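PDB 5Y0T: thermotoga maritima TmcAL from Thermotoga maritima, which belongs to the HIGH nucleotidyl transferase family of the HUP clan and is modelled here with bound adenosine-5'-rp-alpha-thio-triphosphate. Local coordinates for residues 68-71 and 72-76; 215-219 and 220-224; 234-237 and 238-241; 390-393 and 394-398. All coordinates share one frame; numbering follows the deposited sequence.

Contact 1: 68-71 and 72-76; sequences LELP and VVFAT
P71 takes the N-cap position of the short helix 72-75, and its carbonyl oxygen receives two N-H groups of the turn that follows. A75 N approaches P71 O at 2.9 Å in a nearly straight bond (166°), whereas F74 N, equally close to P71 O, comes from above the carbonyl plane in a more bent one (132°). The chain folds back enough to bring L70 CA within 5.8 Å of A75 CA. T76, just past the helix, reaches back to V72 O with both N and OG1, from opposite faces of its plane, OG1 lying 2.8 Å from V72 O. This strand-to-helix turn follows strand 66-70, which pairs in parallel with strand 32-38 in the nucleotide-binding core expected of the HUP clan. L70 swings CG anti to its own nitrogen (chi1 174°), which directs its two methyls to successive helix residues: CD1 lies 3.7 Å from F74 CB, and CD2 4.0 Å from A75 CB. P71 CB approaches F74 CD2 at 4.0 Å, while V73 CG1 covers one face of the F74 ring near its rim. E69 OE1 turns to a salt bridge with K52, and L70 also packs on F82 and A86 of helix 79-92.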
loop_
_atom_site.group_PDB
_atom_site.type_symbol
_atom_site.label_atom_id
_atom_site.label_comp_id
_atom_site.label_asym_id
_atom_site.label_seq_id
_atom_site.Cartn_x
_atom_site.Cartn_y
_atom_site.Cartn_z
ATOM N N LEU A 68 28.707 -6.952 3.607
ATOM C CA LEU A 68 27.743 -6.572 4.642
ATOM C C LEU A 68 26.604 -5.802 4.008
ATOM O O LEU A 68 26.813 -5.105 3.020
ATOM C CB LEU A 68 28.406 -5.697 5.705
ATOM C CG LEU A 68 29.804 -6.140 6.138
ATOM C CD1 LEU A 68 30.439 -5.130 7.118
ATOM C CD2 LEU A 68 29.722 -7.512 6.752
ATOM N N GLU A 69 25.394 -5.924 4.548
ATOM C CA GLU A 69 24.316 -5.059 4.077
ATOM C C GLU A 69 24.316 -3.719 4.816
ATOM O O GLU A 69 24.378 -3.677 6.046
ATOM C CB GLU A 69 22.939 -5.720 4.238
ATOM C CG GLU A 69 21.842 -4.827 3.669
ATOM C CD GLU A 69 20.462 -5.481 3.628
ATOM O OE1 GLU A 69 20.321 -6.648 4.069
ATOM O OE2 GLU A 69 19.515 -4.809 3.163
ATOM N N LEU A 70 24.264 -2.631 4.058
ATOM C CA LEU A 70 23.983 -1.308 4.620
ATOM C C LEU A 70 22.478 -1.273 4.870
ATOM O O LEU A 70 21.705 -1.396 3.926
ATOM C CB LEU A 70 24.416 -0.204 3.649
ATOM C CG LEU A 70 24.079 1.257 4.014
ATOM C CD1 LEU A 70 24.768 1.635 5.315
ATOM C CD2 LEU A 70 24.483 2.203 2.901
ATOM N N PRO A 71 22.048 -1.156 6.142
ATOM C CA PRO A 71 20.597 -1.248 6.379
ATOM C C PRO A 71 19.791 -0.244 5.569
ATOM O O PRO A 71 20.267 0.871 5.318
ATOM C CB PRO A 71 20.473 -0.971 7.889
ATOM C CG PRO A 71 21.761 -1.596 8.438
ATOM C CD PRO A 71 22.811 -1.147 7.402
ATOM N N VAL A 72 18.591 -0.647 5.165
ATOM C CA VAL A 72 17.715 0.170 4.313
ATOM C C VAL A 72 17.547 1.602 4.815
ATOM O O VAL A 72 17.502 2.543 4.027
ATOM C CB VAL A 72 16.308 -0.470 4.189
ATOM C CG1 VAL A 72 15.340 0.467 3.451
ATOM C CG2 VAL A 72 16.404 -1.833 3.495
ATOM N N VAL A 73 17.448 1.772 6.128
ATOM C CA VAL A 73 17.199 3.097 6.666
ATOM C C VAL A 73 18.337 4.076 6.312
ATOM O O VAL A 73 18.106 5.280 6.239
ATOM C CB VAL A 73 16.981 3.036 8.211
ATOM C CG1 VAL A 73 18.263 2.540 8.943
ATOM C CG2 VAL A 73 16.494 4.379 8.734
ATOM N N PHE A 74 19.569 3.569 6.173
ATOM C CA PHE A 74 20.698 4.362 5.645
ATOM C C PHE A 74 20.861 4.315 4.133
ATOM O O PHE A 74 21.170 5.330 3.507
ATOM C CB PHE A 74 21.999 3.931 6.321
ATOM C CG PHE A 74 21.896 3.937 7.818
ATOM C CD1 PHE A 74 21.788 5.136 8.503
ATOM C CD2 PHE A 74 21.833 2.740 8.532
ATOM C CE1 PHE A 74 21.655 5.151 9.892
ATOM C CE2 PHE A 74 21.708 2.745 9.918
ATOM C CZ PHE A 74 21.611 3.952 10.595
ATOM N N ALA A 75 20.692 3.125 3.557
ATOM C CA ALA A 75 20.939 2.920 2.125
ATOM C C ALA A 75 20.084 3.821 1.234
ATOM O O ALA A 75 20.481 4.160 0.115
ATOM C CB ALA A 75 20.705 1.426 1.757
ATOM N N THR A 76 18.879 4.148 1.702
ATOM C CA THR A 76 17.976 5.000 0.950
ATOM C C THR A 76 17.945 6.465 1.391
ATOM O O THR A 76 17.046 7.194 0.979
ATOM C CB THR A 76 16.539 4.442 0.970
ATOM O OG1 THR A 76 16.101 4.303 2.323
ATOM C CG2 THR A 76 16.513 3.071 0.272
#

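Contact 2: 215-219 and 220-224; sequences NLMRE and KRWEE
L216 and R221 meet across a Schellman motif that ends helix 210-218, with the L216 methyl CD2 set over the centre of the R221 guanidinium, 3.5 Å from R221 CZ. Two backbone bonds reach back into the last helical turn: R221 N lies 2.9 Å from L216 O in a nearly straight bond (168°), while K220 N, 2.8 Å from M217 O, comes from well above that carbonyl plane. K220 has the positive phi that goes with this motif. On the neighbouring side of the turn M217 CG touches W222 CZ3 at 3.6 Å, the two side chains crossing at about a right angle.

The guanidinium that L216 covers is held round its rim by carboxylates. E219 runs alongside R221, pointing the same way, and its OE1 takes a bond of 3.2 Å from R221 NH1, met from above the carboxylate plane; the two flat groups are turned 38° from each other. E224, in the first turn of helix 222-228, offers OE2 to R221 NE at 2.8 Å; the bond meets OE2 on its syn side but tilted out of the carboxylate plane, while OE2 itself lies in the guanidinium plane. The bend of the R221 chain at chi3 (69°) brings the group between these two acids, so the salt-bridge network probably limits its rotation.

Farther out, W222 rests on M238 and I241 of helix 231-242, and M217 reaches P12, V49 and F249. R218 departs from the turn to a salt bridge with E251. The second methyl of L216, CD1, lies 4.0 Å from E224 CB.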
loop_
_atom_site.group_PDB
_atom_site.type_symbol
_atom_site.label_atom_id
_atom_site.label_comp_id
_atom_site.label_asym_id
_atom_site.label_seq_id
_atom_site.Cartn_x
_atom_site.Cartn_y
_atom_site.Cartn_z
ATOM N N ASN A 215 19.863 1.721 -18.318
ATOM C CA ASN A 215 19.069 2.152 -19.465
ATOM C C ASN A 215 19.356 1.308 -20.700
ATOM O O ASN A 215 18.465 1.080 -21.526
ATOM C CB ASN A 215 19.309 3.637 -19.777
ATOM C CG ASN A 215 18.588 4.549 -18.807
ATOM O OD1 ASN A 215 17.674 4.115 -18.105
ATOM N ND2 ASN A 215 18.987 5.814 -18.764
ATOM N N LEU A 216 20.598 0.846 -20.828
ATOM C CA LEU A 216 20.937 -0.086 -21.898
ATOM C C LEU A 216 20.144 -1.385 -21.745
ATOM O O LEU A 216 19.665 -1.938 -22.733
ATOM C CB LEU A 216 22.439 -0.381 -21.917
ATOM C CG LEU A 216 23.375 0.735 -22.390
ATOM C CD1 LEU A 216 24.819 0.328 -22.171
ATOM C CD2 LEU A 216 23.135 1.089 -23.864
ATOM N N MET A 217 20.005 -1.872 -20.512
ATOM C CA MET A 217 19.166 -3.054 -20.273
ATOM C C MET A 217 17.718 -2.828 -20.718
ATOM O O MET A 217 17.161 -3.670 -21.425
ATOM C CB MET A 217 19.198 -3.449 -18.805
ATOM C CG MET A 217 20.585 -3.914 -18.328
ATOM S SD MET A 217 20.468 -4.397 -16.604
ATOM C CE MET A 217 22.140 -4.101 -16.032
ATOM N N ARG A 218 17.122 -1.701 -20.312
ATOM C CA ARG A 218 15.765 -1.325 -20.755
ATOM C C ARG A 218 15.594 -1.395 -22.266
ATOM O O ARG A 218 14.569 -1.864 -22.772
ATOM C CB ARG A 218 15.399 0.093 -20.295
ATOM C CG ARG A 218 15.192 0.251 -18.790
ATOM C CD ARG A 218 14.843 1.697 -18.433
ATOM N NE ARG A 218 14.343 1.809 -17.059
ATOM C CZ ARG A 218 15.095 2.093 -15.998
ATOM N NH1 ARG A 218 16.393 2.311 -16.145
ATOM N NH2 ARG A 218 14.545 2.166 -14.784
ATOM N N GLU A 219 16.607 -0.923 -22.986
ATOM C CA GLU A 219 16.563 -0.881 -24.440
ATOM C C GLU A 219 16.996 -2.209 -25.040
ATOM O O GLU A 219 17.110 -2.341 -26.263
ATOM C CB GLU A 219 17.452 0.238 -24.974
ATOM C CG GLU A 219 17.013 1.619 -24.552
ATOM C CD GLU A 219 17.919 2.696 -25.099
ATOM O OE1 GLU A 219 18.408 2.538 -26.239
ATOM O OE2 GLU A 219 18.144 3.698 -24.390
ATOM N N LYS A 220 17.274 -3.168 -24.163
ATOM C CA LYS A 220 17.722 -4.492 -24.564
ATOM C C LYS A 220 18.955 -4.441 -25.456
ATOM O O LYS A 220 19.065 -5.209 -26.414
ATOM C CB LYS A 220 16.583 -5.241 -25.264
ATOM C CG LYS A 220 15.483 -5.663 -24.301
ATOM C CD LYS A 220 14.103 -5.485 -24.900
ATOM C CE LYS A 220 13.024 -5.890 -23.896
ATOM N NZ LYS A 220 13.111 -7.336 -23.550
ATOM N N ARG A 221 19.900 -3.558 -25.138
ATOM C CA ARG A 221 21.129 -3.576 -25.900
ATOM C C ARG A 221 22.131 -4.360 -25.076
ATOM O O ARG A 221 22.978 -3.796 -24.382
ATOM C CB ARG A 221 21.610 -2.142 -26.152
ATOM C CG ARG A 221 20.622 -1.281 -26.955
ATOM C CD ARG A 221 20.783 0.217 -26.673
ATOM N NE ARG A 221 22.034 0.786 -27.187
ATOM C CZ ARG A 221 22.371 2.074 -27.088
ATOM N NH1 ARG A 221 21.560 2.948 -26.494
ATOM N NH2 ARG A 221 23.524 2.499 -27.585
ATOM N N TRP A 222 22.136 -5.665 -25.298
ATOM C CA TRP A 222 22.764 -6.576 -24.356
ATOM C C TRP A 222 24.259 -6.682 -24.609
ATOM O O TRP A 222 25.039 -6.925 -23.692
ATOM C CB TRP A 222 22.087 -7.948 -24.412
ATOM C CG TRP A 222 20.680 -7.900 -23.865
ATOM C CD1 TRP A 222 19.521 -8.126 -24.551
ATOM C CD2 TRP A 222 20.293 -7.569 -22.525
ATOM N NE1 TRP A 222 18.437 -7.976 -23.716
ATOM C CE2 TRP A 222 18.884 -7.631 -22.467
ATOM C CE3 TRP A 222 21.001 -7.232 -21.366
ATOM C CZ2 TRP A 222 18.168 -7.368 -21.296
ATOM C CZ3 TRP A 222 20.291 -6.975 -20.205
ATOM C CH2 TRP A 222 18.884 -7.044 -20.180
ATOM N N GLU A 223 24.645 -6.492 -25.861
ATOM C CA GLU A 223 26.049 -6.507 -26.237
ATOM C C GLU A 223 26.790 -5.337 -25.610
ATOM O O GLU A 223 27.928 -5.477 -25.147
ATOM C CB GLU A 223 26.189 -6.472 -27.761
ATOM C CG GLU A 223 26.056 -7.834 -28.422
ATOM C CD GLU A 223 27.201 -8.768 -28.058
ATOM O OE1 GLU A 223 28.247 -8.726 -28.744
ATOM O OE2 GLU A 223 27.055 -9.545 -27.085
ATOM N N GLU A 224 26.142 -4.178 -25.602
ATOM C CA GLU A 224 26.722 -2.994 -24.985
ATOM C C GLU A 224 26.758 -3.153 -23.473
ATOM O O GLU A 224 27.687 -2.680 -22.812
ATOM C CB GLU A 224 25.939 -1.751 -25.393
ATOM C CG GLU A 224 26.151 -1.419 -26.856
ATOM C CD GLU A 224 25.062 -0.548 -27.421
ATOM O OE1 GLU A 224 25.229 0.687 -27.409
ATOM O OE2 GLU A 224 24.044 -1.103 -27.880
#

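Contact 3: 234-237 and 238-241; sequences FEIL and MREI
F234 and M238 pack closely one helical turn apart: M238 CG sits over one face of the phenyl ring, 3.6 Å from F234 CE2, in a CH-pi contact 23° off the ring normal. The M238 chain bends at chi2 and chi3 and carries SD obliquely past the same ring, 4.5 Å from its centroid, so a Met-aromatic contact joins the CH-pi one. Next along this side, L237 and I241 lie side by side, with L237 CG 4.1 Å from I241 CD1. All these residues are carried by a regular alpha-helix, 231-242, whose i to i+4 bonds run unbroken here, from M238 N to F234 O at 2.9 Å through to I241 N on L237 O. Their side chains face helix 222-228, where L237 packs on V225 and both M238 and I241 meet W222, making a helix-helix interface.

The E235 side chain, by contrast, leads away from the turn and is exposed to solvent. A second packed side lies against helix 52-61, where apolar I236 runs beside the R239-E240 pair. I236 CD1 is 3.3 Å from R239 NH1, over one face of the guanidinium. R239 grips E240 side-on with two nitrogens on one oxygen: NE reaches OE2 at 2.8 Å and NH2 at 2.9 Å, both in the guanidinium plane. R245 also bridges to E240 OE2, and two arginines at this oxygen would probably favour the charged carboxylate. R239 NH1 has its own partner in E57.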
loop_
_atom_site.group_PDB
_atom_site.type_symbol
_atom_site.label_atom_id
_atom_site.label_comp_id
_atom_site.label_asym_id
_atom_site.label_seq_id
_atom_site.Cartn_x
_atom_site.Cartn_y
_atom_site.Cartn_z
ATOM N N PHE A 234 28.329 -9.864 -15.613
ATOM C CA PHE A 234 27.383 -10.108 -16.696
ATOM C C PHE A 234 26.761 -11.502 -16.579
ATOM O O PHE A 234 25.570 -11.685 -16.826
ATOM C CB PHE A 234 28.071 -9.959 -18.059
ATOM C CG PHE A 234 27.116 -10.048 -19.222
ATOM C CD1 PHE A 234 26.213 -9.022 -19.471
ATOM C CD2 PHE A 234 27.098 -11.163 -20.046
ATOM C CE1 PHE A 234 25.323 -9.096 -20.533
ATOM C CE2 PHE A 234 26.200 -11.247 -21.108
ATOM C CZ PHE A 234 25.316 -10.212 -21.352
ATOM N N GLU A 235 27.585 -12.485 -16.215
ATOM C CA GLU A 235 27.128 -13.868 -16.096
ATOM C C GLU A 235 26.030 -13.978 -15.040
ATOM O O GLU A 235 25.001 -14.604 -15.270
ATOM C CB GLU A 235 28.297 -14.796 -15.746
ATOM C CG GLU A 235 28.068 -16.246 -16.122
ATOM C CD GLU A 235 27.938 -16.439 -17.627
ATOM O OE1 GLU A 235 28.604 -15.699 -18.389
ATOM O OE2 GLU A 235 27.164 -17.327 -18.046
ATOM N N ILE A 236 26.234 -13.339 -13.894
ATOM C CA ILE A 236 25.247 -13.403 -12.824
ATOM C C ILE A 236 23.977 -12.624 -13.213
ATOM O O ILE A 236 22.850 -13.038 -12.901
ATOM C CB ILE A 236 25.817 -12.846 -11.501
ATOM C CG1 ILE A 236 26.967 -13.715 -10.972
ATOM C CG2 ILE A 236 24.715 -12.712 -10.455
ATOM C CD1 ILE A 236 26.565 -15.050 -10.467
ATOM N N LEU A 237 24.166 -11.490 -13.882
ATOM C CA LEU A 237 23.048 -10.696 -14.394
ATOM C C LEU A 237 22.169 -11.544 -15.318
ATOM O O LEU A 237 20.943 -11.569 -15.183
ATOM C CB LEU A 237 23.562 -9.460 -15.141
ATOM C CG LEU A 237 22.492 -8.608 -15.826
ATOM C CD1 LEU A 237 21.578 -7.963 -14.782
ATOM C CD2 LEU A 237 23.125 -7.554 -16.714
ATOM N N MET A 238 22.806 -12.251 -16.245
ATOM C CA MET A 238 22.087 -13.159 -17.143
ATOM C C MET A 238 21.398 -14.300 -16.386
ATOM O O MET A 238 20.274 -14.697 -16.732
ATOM C CB MET A 238 23.040 -13.734 -18.192
ATOM C CG MET A 238 23.513 -12.715 -19.219
ATOM S SD MET A 238 22.167 -12.071 -20.235
ATOM C CE MET A 238 21.996 -10.405 -19.608
ATOM N N ARG A 239 22.074 -14.822 -15.364
ATOM C CA ARG A 239 21.507 -15.870 -14.512
ATOM C C ARG A 239 20.189 -15.425 -13.896
ATOM O O ARG A 239 19.196 -16.165 -13.907
ATOM C CB ARG A 239 22.483 -16.255 -13.390
ATOM C CG ARG A 239 21.958 -17.372 -12.472
ATOM C CD ARG A 239 22.800 -17.516 -11.211
ATOM N NE ARG A 239 22.465 -16.500 -10.219
ATOM C CZ ARG A 239 23.196 -16.231 -9.142
ATOM N NH1 ARG A 239 24.324 -16.896 -8.925
ATOM N NH2 ARG A 239 22.802 -15.290 -8.286
ATOM N N GLU A 240 20.175 -14.213 -13.349
ATOM C CA GLU A 240 18.976 -13.716 -12.690
ATOM C C GLU A 240 17.870 -13.467 -13.709
ATOM O O GLU A 240 16.694 -13.727 -13.443
ATOM C CB GLU A 240 19.275 -12.433 -11.901
ATOM C CG GLU A 240 20.278 -12.628 -10.779
ATOM C CD GLU A 240 19.772 -13.595 -9.733
ATOM O OE1 GLU A 240 18.797 -13.229 -9.051
ATOM O OE2 GLU A 240 20.331 -14.720 -9.605
ATOM N N ILE A 241 18.241 -12.960 -14.876
ATOM C CA ILE A 241 17.256 -12.708 -15.915
ATOM C C ILE A 241 16.681 -14.036 -16.441
ATOM O O ILE A 241 15.467 -14.158 -16.615
ATOM C CB ILE A 241 17.863 -11.879 -17.060
ATOM C CG1 ILE A 241 18.234 -10.481 -16.538
ATOM C CG2 ILE A 241 16.902 -11.794 -18.261
ATOM C CD1 ILE A 241 18.881 -9.594 -17.573
#

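Contact 4: 390-393 and 394-398; sequences LDVK and ATNFY
V392 and N396 are joined first by the backbone, N396 N lying 2.9 Å from V392 O. Similar i to i+4 bonds tie A394 N to L390 O and F397 N to K393 O, both 2.9 Å, and T395 N to D391 O at 3.2 Å.

Among side chains, van der Waals contact is slight: the methyl V392 CG1 lies 3.5 Å from N396 ND2 as the two side chains run side by side. The amide nitrogen of N396 is hydrogen-bonded to E411. T395 turns OG1 anti to its carbonyl carbon (chi1 -57°), placing the hydroxyl 3.1 Å from D391 O; D413 and K52 are hydrogen-bonding partners of OG1.

These residues belong to the long helix 381-399, and most of them are buried; L390 and A394 touch helix 72-75, and V392 and T395 touch helix 412-415. The D391 carboxylate is held by Y336 through OD2, and K393 NZ bonds to F319 O.

Aromatic packing gathers on F397, which meets F256 and F319 edge-to-face. Across the dimer interface, N396 O accepts a hydrogen bond from R262 of the second subunit, and F397 packs on L263 of that subunit.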
loop_
_atom_site.group_PDB
_atom_site.type_symbol
_atom_site.label_atom_id
_atom_site.label_comp_id
_atom_site.label_asym_id
_atom_site.label_seq_id
_atom_site.Cartn_x
_atom_site.Cartn_y
_atom_site.Cartn_z
ATOM N N LEU A 390 12.651 -3.502 8.761
ATOM C CA LEU A 390 12.645 -2.730 7.516
ATOM C C LEU A 390 13.470 -3.422 6.436
ATOM O O LEU A 390 13.036 -3.509 5.274
ATOM C CB LEU A 390 13.156 -1.303 7.770
ATOM C CG LEU A 390 13.308 -0.415 6.534
ATOM C CD1 LEU A 390 11.982 -0.326 5.735
ATOM C CD2 LEU A 390 13.804 0.957 6.913
ATOM N N ASP A 391 14.641 -3.950 6.804
ATOM C CA ASP A 391 15.458 -4.691 5.833
ATOM C C ASP A 391 14.687 -5.872 5.220
ATOM O O ASP A 391 14.709 -6.085 4.001
ATOM C CB ASP A 391 16.755 -5.201 6.484
ATOM C CG ASP A 391 17.738 -4.080 6.801
ATOM O OD1 ASP A 391 17.511 -2.929 6.357
ATOM O OD2 ASP A 391 18.735 -4.349 7.517
ATOM N N VAL A 392 13.988 -6.614 6.070
ATOM C CA VAL A 392 13.195 -7.784 5.646
ATOM C C VAL A 392 11.994 -7.368 4.791
ATOM O O VAL A 392 11.704 -7.980 3.756
ATOM C CB VAL A 392 12.707 -8.581 6.870
ATOM C CG1 VAL A 392 11.681 -9.659 6.465
ATOM C CG2 VAL A 392 13.898 -9.212 7.576
ATOM N N LYS A 393 11.320 -6.308 5.227
ATOM C CA LYS A 393 10.156 -5.788 4.517
ATOM C C LYS A 393 10.544 -5.331 3.107
ATOM O O LYS A 393 9.824 -5.591 2.134
ATOM C CB LYS A 393 9.524 -4.637 5.313
ATOM C CG LYS A 393 8.510 -3.807 4.529
ATOM C CD LYS A 393 7.642 -2.940 5.453
ATOM C CE LYS A 393 8.434 -1.861 6.174
ATOM N NZ LYS A 393 7.604 -1.116 7.185
ATOM N N ALA A 394 11.686 -4.659 2.990
ATOM C CA ALA A 394 12.145 -4.187 1.687
ATOM C C ALA A 394 12.397 -5.360 0.744
ATOM O O ALA A 394 12.035 -5.311 -0.435
ATOM C CB ALA A 394 13.407 -3.341 1.832
ATOM N N THR A 395 13.029 -6.406 1.260
ATOM C CA THR A 395 13.266 -7.620 0.475
ATOM C C THR A 395 11.968 -8.271 0.035
ATOM O O THR A 395 11.814 -8.673 -1.123
ATOM C CB THR A 395 14.112 -8.659 1.283
ATOM O OG1 THR A 395 15.346 -8.052 1.670
ATOM C CG2 THR A 395 14.427 -9.897 0.462
ATOM N N ASN A 396 11.027 -8.390 0.961
ATOM C CA ASN A 396 9.768 -9.048 0.646
ATOM C C ASN A 396 8.953 -8.276 -0.385
ATOM O O ASN A 396 8.329 -8.870 -1.268
ATOM C CB ASN A 396 8.959 -9.255 1.924
ATOM C CG ASN A 396 9.577 -10.306 2.829
ATOM O OD1 ASN A 396 10.401 -11.113 2.386
ATOM N ND2 ASN A 396 9.161 -10.325 4.096
ATOM N N PHE A 397 8.966 -6.953 -0.268
ATOM C CA PHE A 397 8.269 -6.094 -1.207
ATOM C C PHE A 397 8.935 -6.167 -2.582
ATOM O O PHE A 397 8.284 -6.379 -3.599
ATOM C CB PHE A 397 8.260 -4.663 -0.684
ATOM C CG PHE A 397 7.607 -3.669 -1.611
ATOM C CD1 PHE A 397 6.225 -3.560 -1.669
ATOM C CD2 PHE A 397 8.383 -2.820 -2.404
ATOM C CE1 PHE A 397 5.617 -2.620 -2.525
ATOM C CE2 PHE A 397 7.790 -1.882 -3.259
ATOM C CZ PHE A 397 6.407 -1.776 -3.314
ATOM N N TYR A 398 10.247 -6.002 -2.602
ATOM C CA TYR A 398 11.008 -6.091 -3.854
ATOM C C TYR A 398 10.725 -7.372 -4.664
ATOM O O TYR A 398 10.532 -7.321 -5.887
ATOM C CB TYR A 398 12.495 -5.984 -3.512
ATOM C CG TYR A 398 13.459 -6.100 -4.670
ATOM C CD1 TYR A 398 13.886 -7.351 -5.122
ATOM C CD2 TYR A 398 14.001 -4.965 -5.263
ATOM C CE1 TYR A 398 14.799 -7.464 -6.163
ATOM C CE2 TYR A 398 14.937 -5.069 -6.301
ATOM C CZ TYR A 398 15.326 -6.323 -6.741
ATOM O OH TYR A 398 16.231 -6.453 -7.774
#

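All four contacts are local, following one another along the chain without nesting or crossing. Contact 1 turns strand 66-70 of the central sheet into helix 72-75. Contact 2 then joins helix 210-218 to helix 222-228, and contact 3 lies within the next helix, 231-242. These two touch: W222 CH2 packs 3.6 Å from I241 CD1, and M217 CE lies 3.7 Å from L237 CD2, making one helical cluster. Contact 4, far along the chain in helix 381-399, returns to contact 1, where D391 OD1 lies 2.8 Å from V72 N and A394 packs on V72. The contact 1 and contact 2 centres are about 28 Å apart.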